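Local coordinates for exoenzyme S synthesis protein C (Pseudomonas aeruginosa, PDB 3KXY) that inhibits the antiactivator ExsD by binding it, leaving the activator ExsA able to drive transcription of the type III secretion system, at residues Q38-T42 with L54-V58; V7-L11 with S22-D26. The protein carries 2 engineered substitutions. All blocks are in the same frame, centred on the assembly; numbering follows the deposited sequence.

Interaction 1 of 2, residues Q38-T42 with L54-V58; sequences QVGVT and LEADV
Residues 39-42 and 54-58 run antiparallel at 163°, with Gly40, Val41 and Thr42 facing Asp57, Ala56 and Glu55. They belong to the hairpin of strands 39-46 and 51-60, at the middle of the antiparallel sheet of a CesT-type secretion chaperone fold. Thr42 and Glu55 form a hydrogen-bonded pair: Thr42 N gives to Glu55 O at 3.0 Å, and Glu55 N returns a bond to Thr42 O at 2.9 Å. Further along, Asp57 N donates to Gly40 O at 2.9 Å. Between these bonds lies the non-hydrogen-bonded pair Val41 and Ala56, whose backbone polar groups serve the flanking strands through Leu33 and Leu97.

The apolar side chains of this pair lie on the sheet face covered by helix 108-128. Val41 suits the site because its beta branch favours extended backbone and offers two methyls: CG1, anti to the backbone N (174°), lies beside the Glu55 carbonyl, while CG2 meets Ala56 CB at 4.3 Å. Ala56, with only a methyl, touches Leu118 of that helix, a size consistent with close packing there. Val39 sends CG1 to within 3.6 Å of Asp57 O.

On the other face the polar residues gather. Thr42 and Glu55 stand side by side, CB to CB at 4.3 Å; Thr42 OG1 is hydrogen-bonded to Ser32 OG, and Glu55 OE1 has a long, weak ion pair with Arg77 of the second subunit. Gly40 brings no side chain opposite Asp57, whose CG, anti to the Asp57 carbonyl carbon (chi1 -66°), lies 3.9 Å from Gly40 O, while Asp57 OD1 is hydrogen-bonded to Gln96 NE2 on strand 94-102.

Interaction 2 of 2, residues V7-L11 with S22-D26; sequences VNRLL and SLSLD
Val7 packs on Leu25, joining helix 3-18 to the extended chain that follows it. Methyl CG1 of Val7 meets Leu25 CD1 at 4.0 Å, the two branched side chains crossing at about a right angle.

Asn8 supplies the polar link. Its amide oxygen OD1 accepts the backbone N-H of Leu25 at 3.1 Å (155°), the donor lying 23° out of the carbonyl plane. With chi1 at -77°, CG sits beside the helix backbone N and the short amide leans across to the loop. A side-chain acceptor is apt here, since the backbone carbonyls of a helix are largely engaged along its own axis; OD1 also borders Leu25 CG at 3.6 Å.

One turn later Leu11 is directed toward residues 22-26 and divides its methyls between two leucines. CD1 crosses Leu25 at roughly a right angle and reaches its CD2 at 3.6 Å, whereas CD2 meets Leu23 CD2 at 3.8 Å. Leu11 CB rests on the Leu23 carbonyl oxygen. Leucine suits this place because its forked end puts one methyl against each of two neighbouring leucines, and Phe111 of helix 108-128 also packs on it.

Leu23 additionally touches a basic side chain of the chain of another protein. Here the N-terminal helix of a CesT-type (class I) chaperone fold packs on the loop that leads from it to the sheet.

From the N terminus, the chain runs through helix 3-18, turns, and comes back as residues 22-26, where interaction 2 closes the first loop. Strand 30-35 follows, and only then does interaction 1 open, closing the hairpin of strands 39-46 and 51-60. The two loops are therefore in series, neither nested nor crossed. Their centres are about 17 Å apart and their nearest atoms about 8 Å, without touching. Strand 39-46 bridges them: past Thr42 it carries Leu43, which packs on Leu11, and Leu45, which packs on Leu25. Helix 108-128 joins both as well, through Phe111 near the N-terminal helix and Leu118 and Leu119 packed against the hairpin.

Interaction 1 of 2, residues Q38-T42 with L54-V58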
loop_
_atom_site.group_PDB
_atom_site.type_symbol
_atom_site.label_atom_id
_atom_site.label_comp_id
_atom_site.label_asym_id
_atom_site.label_seq_id
_atom_site.Cartn_x
_atom_site.Cartn_y
_atom_site.Cartn_z
ATOM N N GLN J 38 4.083 -3.650 23.179
ATOM C CA GLN J 38 4.709 -2.509 22.519
ATOM C C GLN J 38 4.169 -2.260 21.112
ATOM O O GLN J 38 3.848 -1.126 20.757
ATOM C CB GLN J 38 6.230 -2.685 22.475
ATOM C CG GLN J 38 6.887 -2.746 23.847
ATOM C CD GLN J 38 8.381 -3.000 23.771
ATOM O OE1 GLN J 38 8.942 -3.156 22.686
ATOM N NE2 GLN J 38 9.033 -3.044 24.928
ATOM N N VAL J 39 4.074 -3.319 20.312
ATOM C CA VAL J 39 3.627 -3.188 18.929
ATOM C C VAL J 39 2.178 -3.629 18.744
ATOM O O VAL J 39 1.859 -4.811 18.856
ATOM C CB VAL J 39 4.516 -3.996 17.969
ATOM C CG1 VAL J 39 4.053 -3.802 16.533
ATOM C CG2 VAL J 39 5.971 -3.589 18.124
ATOM N N GLY J 40 1.305 -2.669 18.453
ATOM C CA GLY J 40 -0.098 -2.956 18.219
ATOM C C GLY J 40 -0.391 -3.220 16.753
ATOM O O GLY J 40 0.060 -2.485 15.876
ATOM N N VAL J 41 -1.151 -4.277 16.489
ATOM C CA VAL J 41 -1.509 -4.644 15.125
ATOM C C VAL J 41 -3.023 -4.760 14.983
ATOM O O VAL J 41 -3.690 -5.344 15.833
ATOM C CB VAL J 41 -0.841 -5.970 14.704
ATOM C CG1 VAL J 41 -1.336 -6.415 13.335
ATOM C CG2 VAL J 41 0.675 -5.825 14.710
ATOM N N THR J 42 -3.563 -4.194 13.908
ATOM C CA THR J 42 -5.002 -4.230 13.675
ATOM C C THR J 42 -5.334 -4.900 12.345
ATOM O O THR J 42 -4.711 -4.615 11.322
ATOM C CB THR J 42 -5.617 -2.815 13.713
ATOM O OG1 THR J 42 -5.345 -2.208 14.982
ATOM C CG2 THR J 42 -7.123 -2.876 13.502
ATOM N N LEU J 54 -3.534 -5.049 7.141
ATOM C CA LEU J 54 -2.786 -5.220 8.378
ATOM C C LEU J 54 -2.081 -3.925 8.764
ATOM O O LEU J 54 -1.108 -3.523 8.125
ATOM C CB LEU J 54 -1.761 -6.348 8.235
ATOM C CG LEU J 54 -2.257 -7.706 7.731
ATOM C CD1 LEU J 54 -1.097 -8.672 7.576
ATOM C CD2 LEU J 54 -3.305 -8.281 8.662
ATOM N N GLU J 55 -2.580 -3.269 9.809
ATOM C CA GLU J 55 -1.952 -2.057 10.318
ATOM C C GLU J 55 -1.005 -2.392 11.465
ATOM O O GLU J 55 -1.282 -3.280 12.271
ATOM C CB GLU J 55 -3.007 -1.053 10.785
ATOM C CG GLU J 55 -3.884 -0.504 9.670
ATOM C CD GLU J 55 -4.888 0.516 10.170
ATOM O OE1 GLU J 55 -4.936 0.756 11.396
ATOM O OE2 GLU J 55 -5.630 1.080 9.337
ATOM N N ALA J 56 0.113 -1.677 11.535
ATOM C CA ALA J 56 1.100 -1.908 12.581
ATOM C C ALA J 56 1.655 -0.596 13.121
ATOM O O ALA J 56 2.237 0.193 12.377
ATOM C CB ALA J 56 2.226 -2.786 12.059
ATOM N N ASP J 57 1.470 -0.367 14.416
ATOM C CA ASP J 57 2.011 0.821 15.067
ATOM C C ASP J 57 3.516 0.677 15.268
ATOM O O ASP J 57 3.979 -0.269 15.907
ATOM C CB ASP J 57 1.319 1.068 16.411
ATOM C CG ASP J 57 -0.148 1.431 16.256
ATOM O OD1 ASP J 57 -0.624 1.520 15.105
ATOM O OD2 ASP J 57 -0.824 1.628 17.289
ATOM N N VAL J 58 4.274 1.620 14.719
ATOM C CA VAL J 58 5.729 1.579 14.796
ATOM C C VAL J 58 6.264 2.443 15.937
ATOM O O VAL J 58 6.705 1.922 16.962
ATOM C CB VAL J 58 6.369 2.022 13.469
ATOM C CG1 VAL J 58 7.885 1.958 13.563
ATOM C CG2 VAL J 58 5.864 1.154 12.327
#

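Interaction 2 of 2, residues V7-L11 with S22-D26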
loop_
_atom_site.group_PDB
_atom_site.type_symbol
_atom_site.label_atom_id
_atom_site.label_comp_id
_atom_site.label_asym_id
_atom_site.label_seq_id
_atom_site.Cartn_x
_atom_site.Cartn_y
_atom_site.Cartn_z
ATOM N N VAL J 7 -12.620 -15.996 6.934
ATOM C CA VAL J 7 -11.504 -15.395 7.657
ATOM C C VAL J 7 -11.599 -15.684 9.154
ATOM O O VAL J 7 -10.590 -15.942 9.811
ATOM C CB VAL J 7 -11.428 -13.872 7.424
ATOM C CG1 VAL J 7 -10.317 -13.257 8.259
ATOM C CG2 VAL J 7 -11.210 -13.575 5.949
ATOM N N ASN J 8 -12.815 -15.642 9.688
ATOM C CA ASN J 8 -13.043 -15.994 11.084
ATOM C C ASN J 8 -12.565 -17.409 11.380
ATOM O O ASN J 8 -12.146 -17.714 12.495
ATOM C CB ASN J 8 -14.525 -15.855 11.441
ATOM C CG ASN J 8 -14.945 -14.413 11.637
ATOM O OD1 ASN J 8 -14.134 -13.562 12.005
ATOM N ND2 ASN J 8 -16.221 -14.131 11.401
ATOM N N ARG J 9 -12.635 -18.268 10.369
ATOM C CA ARG J 9 -12.173 -19.646 10.487
ATOM C C ARG J 9 -10.654 -19.676 10.589
ATOM O O ARG J 9 -10.082 -20.484 11.318
ATOM C CB ARG J 9 -12.634 -20.461 9.276
ATOM C CG ARG J 9 -12.355 -21.952 9.372
ATOM C CD ARG J 9 -12.959 -22.540 10.635
ATOM N NE ARG J 9 -13.120 -23.989 10.550
ATOM C CZ ARG J 9 -12.120 -24.860 10.638
ATOM N NH1 ARG J 9 -10.877 -24.430 10.802
ATOM N NH2 ARG J 9 -12.363 -26.160 10.554
ATOM N N LEU J 10 -10.009 -18.781 9.848
ATOM C CA LEU J 10 -8.557 -18.690 9.840
ATOM C C LEU J 10 -8.043 -18.092 11.146
ATOM O O LEU J 10 -7.010 -18.514 11.667
ATOM C CB LEU J 10 -8.087 -17.855 8.644
ATOM C CG LEU J 10 -6.582 -17.711 8.403
ATOM C CD1 LEU J 10 -6.310 -17.379 6.945
ATOM C CD2 LEU J 10 -5.973 -16.658 9.316
ATOM N N LEU J 11 -8.768 -17.111 11.673
ATOM C CA LEU J 11 -8.375 -16.457 12.915
ATOM C C LEU J 11 -8.608 -17.356 14.127
ATOM O O LEU J 11 -7.934 -17.224 15.148
ATOM C CB LEU J 11 -9.116 -15.129 13.079
ATOM C CG LEU J 11 -8.749 -14.043 12.065
ATOM C CD1 LEU J 11 -9.691 -12.853 12.174
ATOM C CD2 LEU J 11 -7.301 -13.606 12.243
ATOM N N SER J 22 -9.876 -17.287 21.742
ATOM C CA SER J 22 -10.627 -17.064 20.513
ATOM C C SER J 22 -10.158 -15.805 19.798
ATOM O O SER J 22 -9.445 -14.983 20.372
ATOM C CB SER J 22 -12.123 -16.961 20.814
ATOM O OG SER J 22 -12.386 -15.904 21.721
ATOM N N LEU J 23 -10.565 -15.661 18.541
ATOM C CA LEU J 23 -10.218 -14.488 17.751
ATOM C C LEU J 23 -11.164 -14.349 16.566
ATOM O O LEU J 23 -11.281 -15.258 15.744
ATOM C CB LEU J 23 -8.771 -14.576 17.262
ATOM C CG LEU J 23 -8.251 -13.369 16.480
ATOM C CD1 LEU J 23 -8.348 -12.107 17.321
ATOM C CD2 LEU J 23 -6.820 -13.604 16.021
ATOM N N SER J 24 -11.842 -13.208 16.486
ATOM C CA SER J 24 -12.806 -12.962 15.418
ATOM C C SER J 24 -12.851 -11.487 15.026
ATOM O O SER J 24 -12.275 -10.636 15.706
ATOM C CB SER J 24 -14.196 -13.447 15.834
ATOM O OG SER J 24 -14.566 -12.917 17.096
ATOM N N LEU J 25 -13.538 -11.194 13.927
ATOM C CA LEU J 25 -13.641 -9.827 13.426
ATOM C C LEU J 25 -14.843 -9.093 14.017
ATOM O O LEU J 25 -15.812 -9.717 14.454
ATOM C CB LEU J 25 -13.722 -9.827 11.899
ATOM C CG LEU J 25 -12.538 -10.445 11.153
ATOM C CD1 LEU J 25 -12.816 -10.505 9.661
ATOM C CD2 LEU J 25 -11.255 -9.676 11.431
ATOM N N ASP J 26 -14.769 -7.765 14.026
ATOM C CA ASP J 26 -15.847 -6.926 14.542
ATOM C C ASP J 26 -17.045 -6.902 13.602
ATOM O O ASP J 26 -17.064 -7.590 12.581
ATOM C CB ASP J 26 -15.358 -5.490 14.743
ATOM C CG ASP J 26 -14.547 -5.319 16.008
ATOM O OD1 ASP J 26 -14.263 -4.158 16.371
ATOM O OD2 ASP J 26 -14.200 -6.339 16.640
#